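PDB 2HDW: uncharacterized protein PA2218 from Pseudomonas aeruginosa, which is of unknown function but has the alpha/beta hydrolase fold and is probably a hydrolase, its substrate not established. Local coordinates for residues Gln232-Asp237 with Thr285-Leu290; Pro132-Glu137 with Pro148-Glu153; Val198-Met203 with Ile309-Gly314. All coordinates share one frame; numbering follows the deposited sequence.

Contact 1: Gln232-Asp237 with Thr285-Leu290; sequences QQRWKD and TMTTPL
Gln233 lays its side chain across that of Met286, the two crossing at about a right angle. Its amide end rests on the thioether: OE1 of Gln233 is 3.6 Å from SD of Met286, and CE lies equally near that oxygen. The Gln233 chain leaves the helix with CG anti to the backbone N (chi1 -167°) and then bends at chi2. Its NE2 is held by a hydrogen bond of 3.0 Å to OD1 of Asp237, one helical turn on; OD1 lies close to the Gln233 amide plane, while NE2 stands well above the carboxylate plane. OD1 also accepts from the backbone N of Ala244.

The other carboxylate oxygen works through water. OD2 of Asp237 receives one water at 2.8 Å that accepts from Thr287 N, and a second that also bonds Thr287 OG1. Direct contacts are van der Waals: Asp237 and Thr287 meet tip to tip, with OD2 of Asp237 3.8 Å from CG2 of Thr287, and the same methyl touches CG of Arg234 and CG of Gln233. Farther along, CD1 of Leu290 lies 3.8 Å from NH1 of Arg234, oblique to the guanidinium.

Helix 220-240 therefore meets the Thr285-Thr288 turn and Leu290 by laying amide, carboxylate and guanidinium ends on methyl and thioether groups, and the two waters on OD2 of Asp237 supply the polar link between these segments, as suits a surface contact.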
ATOM      1  N   GLN A 232       3.208  14.259  25.193  1.00 11.99           N
ATOM      2  CA  GLN A 232       3.611  15.664  25.259  1.00 11.37           C
ATOM      3  C   GLN A 232       3.268  16.358  23.940  1.00 11.70           C
ATOM      4  O   GLN A 232       2.867  17.524  23.921  1.00 11.83           O
ATOM      5  CB  GLN A 232       5.124  15.792  25.497  1.00 12.83           C
ATOM      6  CG  GLN A 232       5.628  15.398  26.878  1.00 14.37           C
ATOM      7  CD  GLN A 232       5.082  16.282  27.987  1.00 16.10           C
ATOM      8  OE1 GLN A 232       4.679  17.422  27.747  1.00 21.53           O
ATOM      9  NE2 GLN A 232       5.081  15.765  29.207  1.00 16.37           N
ATOM     10  N   GLN A 233       3.428  15.638  22.834  1.00 11.23           N
ATOM     11  CA  GLN A 233       3.152  16.220  21.523  1.00 11.56           C
ATOM     12  C   GLN A 233       1.667  16.509  21.351  1.00 11.79           C
ATOM     13  O   GLN A 233       1.295  17.517  20.740  1.00 11.80           O
ATOM     14  CB  GLN A 233       3.645  15.299  20.400  1.00 10.63           C
ATOM     15  CG  GLN A 233       3.678  15.972  19.028  1.00 10.96           C
ATOM     16  CD  GLN A 233       4.488  17.263  19.036  1.00 11.64           C
ATOM     17  OE1 GLN A 233       5.599  17.298  19.558  1.00 10.10           O
ATOM     18  NE2 GLN A 233       3.938  18.324  18.451  1.00 13.71           N
ATOM     19  N   ARG A 234       0.815  15.636  21.889  1.00 11.28           N
ATOM     20  CA  ARG A 234      -0.623  15.861  21.793  1.00 10.46           C
ATOM     21  C   ARG A 234      -0.963  17.204  22.437  1.00 10.94           C
ATOM     22  O   ARG A 234      -1.788  17.949  21.919  1.00 13.19           O
ATOM     23  CB  ARG A 234      -1.416  14.750  22.494  1.00  7.88           C
ATOM     24  CG  ARG A 234      -1.426  13.409  21.774  1.00  7.01           C
ATOM     25  CD  ARG A 234      -2.572  12.535  22.297  1.00  7.17           C
ATOM     26  NE  ARG A 234      -3.868  13.053  21.870  1.00  8.18           N
ATOM     27  CZ  ARG A 234      -4.763  12.362  21.169  1.00  6.79           C
ATOM     28  NH1 ARG A 234      -4.516  11.108  20.816  1.00  5.66           N
ATOM     29  NH2 ARG A 234      -5.891  12.941  20.782  1.00  3.08           N
ATOM     30  N   TRP A 235      -0.335  17.512  23.572  1.00 11.32           N
ATOM     31  CA  TRP A 235      -0.597  18.786  24.239  1.00 11.76           C
ATOM     32  C   TRP A 235      -0.161  19.970  23.373  1.00 11.55           C
ATOM     33  O   TRP A 235      -0.897  20.949  23.236  1.00 12.57           O
ATOM     34  CB  TRP A 235       0.102  18.850  25.604  1.00 10.27           C
ATOM     35  CG  TRP A 235      -0.673  18.201  26.719  1.00 11.26           C
ATOM     36  CD1 TRP A 235      -2.038  18.135  26.843  1.00 10.04           C
ATOM     37  CD2 TRP A 235      -0.134  17.586  27.897  1.00  9.24           C
ATOM     38  NE1 TRP A 235      -2.376  17.519  28.025  1.00 10.70           N
ATOM     39  CE2 TRP A 235      -1.227  17.172  28.690  1.00 11.53           C
ATOM     40  CE3 TRP A 235       1.169  17.348  28.361  1.00 12.17           C
ATOM     41  CZ2 TRP A 235      -1.058  16.529  29.921  1.00 11.54           C
ATOM     42  CZ3 TRP A 235       1.339  16.711  29.583  1.00 10.43           C
ATOM     43  CH2 TRP A 235       0.229  16.307  30.351  1.00 13.53           C
ATOM     44  N   LYS A 236       1.034  19.891  22.795  1.00 13.29           N
ATOM     45  CA  LYS A 236       1.514  20.966  21.928  1.00 12.99           C
ATOM     46  C   LYS A 236       0.570  21.162  20.745  1.00 13.08           C
ATOM     47  O   LYS A 236       0.223  22.293  20.400  1.00 13.65           O
ATOM     48  CB  LYS A 236       2.918  20.663  21.399  1.00 17.17           C
ATOM     49  CG  LYS A 236       4.041  20.956  22.377  1.00 20.78           C
ATOM     50  CD  LYS A 236       5.400  20.915  21.674  1.00 21.66           C
ATOM     51  CE  LYS A 236       5.509  22.003  20.611  1.00 23.34           C
ATOM     52  NZ  LYS A 236       6.778  21.923  19.835  1.00 22.30           N
ATOM     53  N   ASP A 237       0.160  20.064  20.113  1.00 12.51           N
ATOM     54  CA  ASP A 237      -0.749  20.159  18.973  1.00 12.14           C
ATOM     55  C   ASP A 237      -2.082  20.756  19.428  1.00 12.37           C
ATOM     56  O   ASP A 237      -2.671  21.582  18.738  1.00 12.11           O
ATOM     57  CB  ASP A 237      -1.009  18.786  18.340  1.00 13.11           C
ATOM     58  CG  ASP A 237       0.245  18.148  17.757  1.00 12.84           C
ATOM     59  OD1 ASP A 237       1.196  18.881  17.405  1.00 12.66           O
ATOM     60  OD2 ASP A 237       0.264  16.903  17.632  1.00  9.24           O
ATOM     61  N   THR A 285       1.978  13.104  10.504  1.00  7.73           N
ATOM     62  CA  THR A 285       1.881  13.960  11.680  1.00  9.54           C
ATOM     63  C   THR A 285       2.717  13.256  12.735  1.00  8.59           C
ATOM     64  O   THR A 285       2.881  12.033  12.681  1.00  9.22           O
ATOM     65  CB  THR A 285       0.444  14.030  12.193  1.00 10.82           C
ATOM     66  OG1 THR A 285      -0.016  12.699  12.469  1.00 12.46           O
ATOM     67  CG2 THR A 285      -0.462  14.683  11.160  1.00  7.59           C
ATOM     68  N   MET A 286       3.245  14.017  13.689  1.00  9.15           N
ATOM     69  CA  MET A 286       4.059  13.436  14.746  1.00  9.67           C
ATOM     70  C   MET A 286       3.286  12.413  15.579  1.00  9.35           C
ATOM     71  O   MET A 286       3.863  11.443  16.055  1.00 10.20           O
ATOM     72  CB  MET A 286       4.623  14.539  15.659  1.00 10.06           C
ATOM     73  CG  MET A 286       5.784  15.337  15.040  1.00 15.43           C
ATOM     74  SD  MET A 286       6.536  16.535  16.181  1.00 11.05           S
ATOM     75  CE  MET A 286       7.563  15.454  17.130  1.00 14.53           C
ATOM     76  N   THR A 287       1.980  12.596  15.742  1.00  9.75           N
ATOM     77  CA  THR A 287       1.217  11.645  16.550  1.00 10.34           C
ATOM     78  C   THR A 287       0.589  10.453  15.809  1.00 11.67           C
ATOM     79  O   THR A 287      -0.139   9.656  16.408  1.00 11.20           O
ATOM     80  CB  THR A 287       0.136  12.381  17.388  1.00 10.30           C
ATOM     81  OG1 THR A 287      -0.687  13.188  16.536  1.00 11.87           O
ATOM     82  CG2 THR A 287       0.809  13.275  18.424  1.00  8.07           C
ATOM     83  N   THR A 288       0.891  10.306  14.521  1.00 12.57           N
ATOM     84  CA  THR A 288       0.341   9.194  13.737  1.00 10.62           C
ATOM     85  C   THR A 288       0.592   7.805  14.341  1.00 10.75           C
ATOM     86  O   THR A 288      -0.297   6.954  14.338  1.00 10.56           O
ATOM     87  CB  THR A 288       0.884   9.217  12.278  1.00 10.33           C
ATOM     88  OG1 THR A 288       0.123  10.152  11.500  1.00  8.75           O
ATOM     89  CG2 THR A 288       0.792   7.833  11.634  1.00  9.77           C
ATOM     90  N   PRO A 289       1.802   7.556  14.869  1.00  9.87           N
ATOM     91  CA  PRO A 289       2.122   6.250  15.463  1.00 10.63           C
ATOM     92  C   PRO A 289       1.205   5.737  16.586  1.00  9.33           C
ATOM     93  O   PRO A 289       1.126   4.537  16.818  1.00  9.07           O
ATOM     94  CB  PRO A 289       3.556   6.440  15.956  1.00 10.01           C
ATOM     95  CG  PRO A 289       4.115   7.450  14.986  1.00 10.44           C
ATOM     96  CD  PRO A 289       2.986   8.436  14.877  1.00 10.21           C
ATOM     97  N   LEU A 290       0.515   6.631  17.284  1.00 10.39           N
ATOM     98  CA  LEU A 290      -0.349   6.203  18.384  1.00  9.65           C
ATOM     99  C   LEU A 290      -1.316   5.062  18.064  1.00 10.64           C
ATOM    100  O   LEU A 290      -1.485   4.150  18.875  1.00 11.04           O
ATOM    101  CB  LEU A 290      -1.126   7.395  18.938  1.00 10.46           C
ATOM    102  CG  LEU A 290      -0.280   8.401  19.720  1.00  8.67           C
ATOM    103  CD1 LEU A 290      -1.096   9.643  19.989  1.00  9.06           C
ATOM    104  CD2 LEU A 290       0.209   7.768  21.031  1.00 11.54           C
TER
HETATM  105  O   HOH W   1       1.475  15.565  15.467  1.00  4.71           O
HETATM  106  O   HOH W   2      -2.058  15.344  17.891  1.00 11.36           O

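Contact 2: Pro132-Glu137 with Pro148-Glu153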
ATOM      1  N   PRO A 132      -4.403   6.567  -0.244  1.00  8.36           N
ATOM      2  CA  PRO A 132      -4.991   6.310   1.075  1.00  7.53           C
ATOM      3  C   PRO A 132      -5.611   7.575   1.668  1.00  7.91           C
ATOM      4  O   PRO A 132      -5.258   8.694   1.278  1.00  6.43           O
ATOM      5  CB  PRO A 132      -3.796   5.827   1.896  1.00  5.35           C
ATOM      6  CG  PRO A 132      -2.932   5.148   0.864  1.00  6.77           C
ATOM      7  CD  PRO A 132      -3.004   6.106  -0.300  1.00  9.28           C
ATOM      8  N   SER A 133      -6.546   7.389   2.597  1.00  7.89           N
ATOM      9  CA  SER A 133      -7.204   8.506   3.276  1.00  7.85           C
ATOM     10  C   SER A 133      -6.179   9.524   3.780  1.00  7.10           C
ATOM     11  O   SER A 133      -5.100   9.149   4.235  1.00  7.36           O
ATOM     12  CB  SER A 133      -8.023   7.991   4.470  1.00  7.20           C
ATOM     13  OG  SER A 133      -9.248   7.396   4.060  1.00  8.36           O
ATOM     14  N   TYR A 134      -6.524  10.806   3.697  1.00  7.60           N
ATOM     15  CA  TYR A 134      -5.662  11.895   4.161  1.00  7.89           C
ATOM     16  C   TYR A 134      -4.389  12.138   3.346  1.00  9.52           C
ATOM     17  O   TYR A 134      -3.607  13.028   3.695  1.00  8.95           O
ATOM     18  CB  TYR A 134      -5.234  11.665   5.615  1.00  9.09           C
ATOM     19  CG  TYR A 134      -6.352  11.443   6.601  1.00  7.94           C
ATOM     20  CD1 TYR A 134      -7.104  12.508   7.100  1.00  7.61           C
ATOM     21  CD2 TYR A 134      -6.640  10.161   7.063  1.00 10.07           C
ATOM     22  CE1 TYR A 134      -8.116  12.293   8.038  1.00  7.92           C
ATOM     23  CE2 TYR A 134      -7.646   9.937   7.999  1.00  8.89           C
ATOM     24  CZ  TYR A 134      -8.380  11.001   8.481  1.00  9.58           C
ATOM     25  OH  TYR A 134      -9.392  10.753   9.384  1.00 11.27           O
ATOM     26  N   THR A 135      -4.170  11.369   2.281  1.00  7.54           N
ATOM     27  CA  THR A 135      -2.955  11.532   1.480  1.00  9.01           C
ATOM     28  C   THR A 135      -3.195  11.677  -0.020  1.00 10.33           C
ATOM     29  O   THR A 135      -4.302  11.455  -0.509  1.00 11.12           O
ATOM     30  CB  THR A 135      -1.986  10.342   1.683  1.00  8.75           C
ATOM     31  OG1 THR A 135      -2.525   9.167   1.065  1.00  8.90           O
ATOM     32  CG2 THR A 135      -1.784  10.070   3.171  1.00  7.94           C
ATOM     33  N   GLY A 136      -2.140  12.048  -0.746  1.00  8.59           N
ATOM     34  CA  GLY A 136      -2.244  12.217  -2.185  1.00  8.43           C
ATOM     35  C   GLY A 136      -3.334  13.191  -2.588  1.00 10.40           C
ATOM     36  O   GLY A 136      -3.400  14.310  -2.075  1.00 10.94           O
ATOM     37  N   GLU A 137      -4.193  12.773  -3.513  1.00  8.27           N
ATOM     38  CA  GLU A 137      -5.289  13.624  -3.960  1.00 10.36           C
ATOM     39  C   GLU A 137      -6.576  13.317  -3.205  1.00 11.90           C
ATOM     40  O   GLU A 137      -7.599  13.972  -3.411  1.00 14.44           O
ATOM     41  CB  GLU A 137      -5.513  13.458  -5.465  1.00 10.15           C
ATOM     42  CG  GLU A 137      -4.328  13.906  -6.297  1.00 10.84           C
ATOM     43  CD  GLU A 137      -4.620  13.899  -7.777  1.00 10.03           C
ATOM     44  OE1 GLU A 137      -4.809  12.807  -8.344  1.00 13.18           O
ATOM     45  OE2 GLU A 137      -4.665  14.992  -8.373  1.00 11.91           O
ATOM     46  N   PRO A 148      -4.215   2.053  11.178  1.00  8.67           N
ATOM     47  CA  PRO A 148      -4.335   0.699  10.626  1.00  9.57           C
ATOM     48  C   PRO A 148      -5.786   0.349  10.328  1.00 10.70           C
ATOM     49  O   PRO A 148      -6.077  -0.403   9.393  1.00 12.14           O
ATOM     50  CB  PRO A 148      -3.732  -0.176  11.722  1.00  7.46           C
ATOM     51  CG  PRO A 148      -4.052   0.584  12.971  1.00  5.76           C
ATOM     52  CD  PRO A 148      -3.752   2.014  12.576  1.00  7.64           C
ATOM     53  N   ASP A 149      -6.692   0.910  11.120  1.00  9.69           N
ATOM     54  CA  ASP A 149      -8.128   0.663  10.955  1.00  9.77           C
ATOM     55  C   ASP A 149      -8.637   1.350   9.690  1.00  9.24           C
ATOM     56  O   ASP A 149      -9.162   0.700   8.783  1.00  8.71           O
ATOM     57  CB  ASP A 149      -8.889   1.197  12.174  1.00  8.89           C
ATOM     58  CG  ASP A 149     -10.364   0.814  12.172  1.00 10.25           C
ATOM     59  OD1 ASP A 149     -10.961   0.714  11.085  1.00 11.73           O
ATOM     60  OD2 ASP A 149     -10.939   0.636  13.269  1.00 12.84           O
ATOM     61  N   ILE A 150      -8.468   2.668   9.631  1.00  7.55           N
ATOM     62  CA  ILE A 150      -8.924   3.444   8.487  1.00  7.61           C
ATOM     63  C   ILE A 150      -8.269   2.996   7.183  1.00  8.99           C
ATOM     64  O   ILE A 150      -8.925   2.917   6.146  1.00  9.86           O
ATOM     65  CB  ILE A 150      -8.655   4.952   8.691  1.00  8.09           C
ATOM     66  CG1 ILE A 150      -9.445   5.461   9.903  1.00  8.51           C
ATOM     67  CG2 ILE A 150      -9.052   5.735   7.437  1.00  6.64           C
ATOM     68  CD1 ILE A 150      -9.229   6.951  10.214  1.00 10.31           C
ATOM     69  N   ASN A 151      -6.977   2.692   7.232  1.00  8.17           N
ATOM     70  CA  ASN A 151      -6.282   2.265   6.027  1.00  8.55           C
ATOM     71  C   ASN A 151      -6.753   0.886   5.576  1.00  8.82           C
ATOM     72  O   ASN A 151      -6.854   0.617   4.375  1.00  9.79           O
ATOM     73  CB  ASN A 151      -4.764   2.303   6.252  1.00 10.19           C
ATOM     74  CG  ASN A 151      -4.224   3.732   6.281  1.00 10.31           C
ATOM     75  OD1 ASN A 151      -4.833   4.644   5.716  1.00 14.61           O
ATOM     76  ND2 ASN A 151      -3.078   3.928   6.920  1.00  8.77           N
ATOM     77  N   THR A 152      -7.055   0.008   6.527  1.00  6.88           N
ATOM     78  CA  THR A 152      -7.559  -1.307   6.150  1.00  7.93           C
ATOM     79  C   THR A 152      -8.894  -1.063   5.439  1.00  6.72           C
ATOM     80  O   THR A 152      -9.186  -1.675   4.414  1.00  7.49           O
ATOM     81  CB  THR A 152      -7.750  -2.206   7.390  1.00  6.99           C
ATOM     82  OG1 THR A 152      -6.462  -2.553   7.920  1.00  5.57           O
ATOM     83  CG2 THR A 152      -8.508  -3.473   7.028  1.00  9.11           C
ATOM     84  N   GLU A 153      -9.689  -0.140   5.975  1.00  6.88           N
ATOM     85  CA  GLU A 153     -10.980   0.209   5.375  1.00  7.54           C
ATOM     86  C   GLU A 153     -10.809   0.766   3.948  1.00  8.43           C
ATOM     87  O   GLU A 153     -11.608   0.458   3.055  1.00  8.91           O
ATOM     88  CB  GLU A 153     -11.705   1.229   6.265  1.00  7.15           C
ATOM     89  CG  GLU A 153     -12.860   1.987   5.606  1.00  7.39           C
ATOM     90  CD  GLU A 153     -13.919   1.079   4.994  1.00 10.42           C
ATOM     91  OE1 GLU A 153     -14.161  -0.024   5.529  1.00  5.98           O
ATOM     92  OE2 GLU A 153     -14.529   1.481   3.976  1.00 11.27           O
TER
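Ile150 sends its two branches to different residues of the loop. CG1 is anti to the carbonyl carbon (chi1 -63°), and CG2 is anti to the backbone N. The CG2 methyl meets Ser133, lying 3.8 Å from OG of Ser133 and almost as close to its CB. The extended CG1 branch carries CD1 to the edge of the Tyr134 ring, near the ring plane, where CD1 of Ile150 is 3.9 Å from OH of Tyr134 and 4.0 Å from CE2 of that ring. The two side chains cross at about a right angle.

The loop presents these groups from a type II turn, Pro132-Thr135, in which Tyr134 has a positive phi of 69°. The turn follows strand 126-130 of the alpha/beta hydrolase sheet and precedes helix 148-164, whose first turns carry Ile150 and Asn151. The turn is pinned at Pro132 O, which accepts from Thr135 N at 3.1 Å and from Thr135 OG1 at 2.8 Å, both donors on the same face of the carbonyl plane and the hydroxyl well above it.

Ser133 OG hydrogen-bonds OD1 of Asp154, one turn beyond Ile150 in the helix, adding a polar tie beside the methyl contact. Pro132 and the side chain of Asn151 also meet, with Trp181 of helix 180-191 packed against both.

Contact 3: Val198-Met203 with Ile309-Gly314; sequences VVTSTM and ILLIHG
Val198 and Ile309 begin a run of four parallel bridges that continues through Val199-Leu310 and Thr200-Leu311 to Ser201-Ile312. The strand axes approach to 4.7 Å and their N-to-C directions differ by 12°. Donors and acceptors alternate along the ladder: Leu310 N gives to Val198 O, Thr200 N to Leu310 O, Ile312 N to Thr200 O at 2.8 Å, and Thr202 N to Ile312 O at 2.8 Å. On its other edge strand 197-201 is bonded by its backbone to strand 173-178, at Val175 and Gly177.

Ile312 O has a second donor, a water 2.8 Å away that also accepts from Met203 N and hydrogen-bonds Thr200 OG1. The Thr200 and Leu311 side chains lie side by side, and OG1 of Thr200 is 3.4 Å from CB of Leu311. Another water joins Thr202 OG1 to Gly314 N, which donates to it. Ser201 OG is satisfied by Tyr116 OH.

Past the ladder, Thr202 lies over the His313 ring, its CA 3.5 Å from the ring centroid and 16° off the normal, a CH-pi contact, while Met203 O sits at the ring edge, in plane. Both imidazole nitrogens have partners, ND1 with Ser323 OG and NE2 with Ser319 OG, which would fix the ring's rotation.

Apolar contacts line both faces. Val198 CG1 meets Ile309 CG1 at 3.7 Å on the face packed by helix 180-191; on the other, Val199 and Leu310 pack on Phe362 of helix 356-366. Parallel neighbours, the second lying next to the outermost strand 334-339, over a hundred residues apart in sequence and sandwiched by helices, are characteristic of the C-terminal half of the alpha/beta hydrolase sheet.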
ATOM      1  N   VAL A 198      -5.170 -12.860  -2.631  1.00 10.21           N
ATOM      2  CA  VAL A 198      -4.323 -11.743  -2.245  1.00  8.99           C
ATOM      3  C   VAL A 198      -2.834 -12.026  -2.421  1.00  8.99           C
ATOM      4  O   VAL A 198      -2.347 -13.109  -2.090  1.00  8.38           O
ATOM      5  CB  VAL A 198      -4.568 -11.349  -0.757  1.00  9.62           C
ATOM      6  CG1 VAL A 198      -4.255 -12.536   0.158  1.00  8.04           C
ATOM      7  CG2 VAL A 198      -3.708 -10.148  -0.379  1.00  9.85           C
ATOM      8  N   VAL A 199      -2.132 -11.028  -2.949  1.00  8.89           N
ATOM      9  CA  VAL A 199      -0.688 -11.078  -3.163  1.00  7.61           C
ATOM     10  C   VAL A 199      -0.085  -9.905  -2.407  1.00  7.47           C
ATOM     11  O   VAL A 199      -0.667  -8.827  -2.386  1.00  6.69           O
ATOM     12  CB  VAL A 199      -0.318 -10.880  -4.655  1.00  7.73           C
ATOM     13  CG1 VAL A 199       1.171 -10.526  -4.782  1.00  5.78           C
ATOM     14  CG2 VAL A 199      -0.624 -12.132  -5.441  1.00  5.51           C
ATOM     15  N   THR A 200       1.064 -10.114  -1.768  1.00  9.53           N
ATOM     16  CA  THR A 200       1.743  -9.025  -1.077  1.00  7.39           C
ATOM     17  C   THR A 200       3.124  -8.940  -1.712  1.00  8.17           C
ATOM     18  O   THR A 200       3.695  -9.961  -2.100  1.00  8.63           O
ATOM     19  CB  THR A 200       1.908  -9.277   0.443  1.00  9.69           C
ATOM     20  OG1 THR A 200       2.644 -10.488   0.661  1.00 11.05           O
ATOM     21  CG2 THR A 200       0.550  -9.363   1.125  1.00 10.71           C
ATOM     22  N   SER A 201       3.650  -7.729  -1.844  1.00  8.19           N
ATOM     23  CA  SER A 201       4.970  -7.558  -2.436  1.00  9.37           C
ATOM     24  C   SER A 201       5.886  -6.801  -1.476  1.00  9.86           C
ATOM     25  O   SER A 201       5.558  -5.694  -1.046  1.00 11.52           O
ATOM     26  CB  SER A 201       4.860  -6.802  -3.765  1.00  6.80           C
ATOM     27  OG  SER A 201       6.095  -6.812  -4.462  1.00  9.28           O
ATOM     28  N   THR A 202       7.020  -7.414  -1.135  1.00  8.28           N
ATOM     29  CA  THR A 202       8.005  -6.812  -0.231  1.00  9.62           C
ATOM     30  C   THR A 202       7.301  -6.056   0.910  1.00  9.73           C
ATOM     31  O   THR A 202       7.581  -4.886   1.193  1.00 11.20           O
ATOM     32  CB  THR A 202       8.978  -5.878  -1.039  1.00  9.53           C
ATOM     33  OG1 THR A 202      10.104  -5.538  -0.224  1.00 12.55           O
ATOM     34  CG2 THR A 202       8.272  -4.594  -1.501  1.00  8.20           C
ATOM     35  N   MET A 203       6.407  -6.770   1.588  1.00  8.06           N
ATOM     36  CA  MET A 203       5.588  -6.213   2.661  1.00  9.43           C
ATOM     37  C   MET A 203       6.255  -5.848   3.980  1.00  9.75           C
ATOM     38  O   MET A 203       7.345  -6.317   4.317  1.00  8.83           O
ATOM     39  CB  MET A 203       4.414  -7.168   2.985  1.00  8.29           C
ATOM     40  CG  MET A 203       4.781  -8.387   3.865  1.00  9.63           C
ATOM     41  SD  MET A 203       3.360  -9.389   4.486  1.00  1.11           S
ATOM     42  CE  MET A 203       2.879  -8.478   5.957  1.00  8.75           C
ATOM     43  N   ILE A 309      -3.055 -17.123  -0.630  1.00  9.86           N
ATOM     44  CA  ILE A 309      -2.153 -16.006  -0.358  1.00 10.89           C
ATOM     45  C   ILE A 309      -0.804 -16.282  -1.010  1.00 10.47           C
ATOM     46  O   ILE A 309      -0.277 -17.390  -0.910  1.00 10.53           O
ATOM     47  CB  ILE A 309      -1.859 -15.833   1.144  1.00 10.92           C
ATOM     48  CG1 ILE A 309      -3.144 -15.586   1.931  1.00 13.00           C
ATOM     49  CG2 ILE A 309      -0.911 -14.667   1.344  1.00 11.67           C
ATOM     50  CD1 ILE A 309      -2.902 -15.530   3.425  1.00 11.89           C
ATOM     51  N   LEU A 310      -0.257 -15.275  -1.681  1.00 10.73           N
ATOM     52  CA  LEU A 310       1.055 -15.390  -2.306  1.00  9.34           C
ATOM     53  C   LEU A 310       1.869 -14.200  -1.809  1.00 10.63           C
ATOM     54  O   LEU A 310       1.609 -13.064  -2.196  1.00 12.21           O
ATOM     55  CB  LEU A 310       0.947 -15.341  -3.837  1.00  9.55           C
ATOM     56  CG  LEU A 310       2.284 -15.182  -4.581  1.00 11.20           C
ATOM     57  CD1 LEU A 310       3.211 -16.351  -4.238  1.00  9.10           C
ATOM     58  CD2 LEU A 310       2.050 -15.114  -6.084  1.00  9.61           C
ATOM     59  N   LEU A 311       2.828 -14.449  -0.928  1.00  9.32           N
ATOM     60  CA  LEU A 311       3.663 -13.370  -0.423  1.00 10.13           C
ATOM     61  C   LEU A 311       4.961 -13.399  -1.224  1.00 10.59           C
ATOM     62  O   LEU A 311       5.630 -14.430  -1.293  1.00 12.48           O
ATOM     63  CB  LEU A 311       3.941 -13.558   1.070  1.00  8.19           C
ATOM     64  CG  LEU A 311       2.682 -13.655   1.943  1.00 10.35           C
ATOM     65  CD1 LEU A 311       2.314 -15.123   2.106  1.00  9.78           C
ATOM     66  CD2 LEU A 311       2.934 -13.035   3.321  1.00  8.91           C
ATOM     67  N   ILE A 312       5.300 -12.271  -1.840  1.00 10.61           N
ATOM     68  CA  ILE A 312       6.499 -12.158  -2.668  1.00 10.08           C
ATOM     69  C   ILE A 312       7.523 -11.257  -1.980  1.00 11.76           C
ATOM     70  O   ILE A 312       7.164 -10.208  -1.457  1.00 10.60           O
ATOM     71  CB  ILE A 312       6.128 -11.561  -4.052  1.00  8.87           C
ATOM     72  CG1 ILE A 312       4.985 -12.376  -4.665  1.00  9.59           C
ATOM     73  CG2 ILE A 312       7.346 -11.549  -4.976  1.00 10.46           C
ATOM     74  CD1 ILE A 312       4.515 -11.892  -6.031  1.00  6.32           C
ATOM     75  N   HIS A 313       8.794 -11.654  -1.984  1.00 10.16           N
ATOM     76  CA  HIS A 313       9.815 -10.847  -1.319  1.00 10.21           C
ATOM     77  C   HIS A 313      11.232 -11.082  -1.845  1.00 11.10           C
ATOM     78  O   HIS A 313      11.615 -12.212  -2.168  1.00 11.55           O
ATOM     79  CB  HIS A 313       9.790 -11.115   0.193  1.00 10.93           C
ATOM     80  CG  HIS A 313      10.001  -9.888   1.025  1.00 11.84           C
ATOM     81  ND1 HIS A 313       9.044  -9.404   1.893  1.00 11.19           N
ATOM     82  CD2 HIS A 313      11.036  -9.017   1.085  1.00 11.60           C
ATOM     83  CE1 HIS A 313       9.478  -8.285   2.447  1.00  9.49           C
ATOM     84  NE2 HIS A 313      10.684  -8.027   1.974  1.00 12.06           N
ATOM     85  N   GLY A 314      12.000 -10.000  -1.927  1.00  9.25           N
ATOM     86  CA  GLY A 314      13.369 -10.090  -2.389  1.00 10.44           C
ATOM     87  C   GLY A 314      14.242 -10.785  -1.361  1.00 13.07           C
ATOM     88  O   GLY A 314      14.108 -10.555  -0.156  1.00 14.31           O
TER
HETATM   89  O   HOH W   3       5.440  -9.661   0.673  1.00  4.11           O
HETATM   90  O   HOH W   4      11.864  -7.185  -1.674  1.00 10.35           O

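How the contacts relate
Contacts 2 and 3 are buried and contact 1 is at the surface, and the chemistry follows. Contact 3 joins two sheet strands through direct backbone hydrogen bonds, contact 2 sets a post-strand loop on a helix through side-chain packing, and contact 1 packs helix 220-240 on a turn, with water carrying the polar link. Contact 3 also uses waters, but as additions to a finished ladder. No two contacts touch: nearest atoms are about 6 Å apart between contacts 1 and 2 and about 17 Å between 1 and 3. Contact 1 is nested in the chain loop that contact 3 closes, whereas contact 2 closes before either opens. Helix 180-191 packs on both buried contacts.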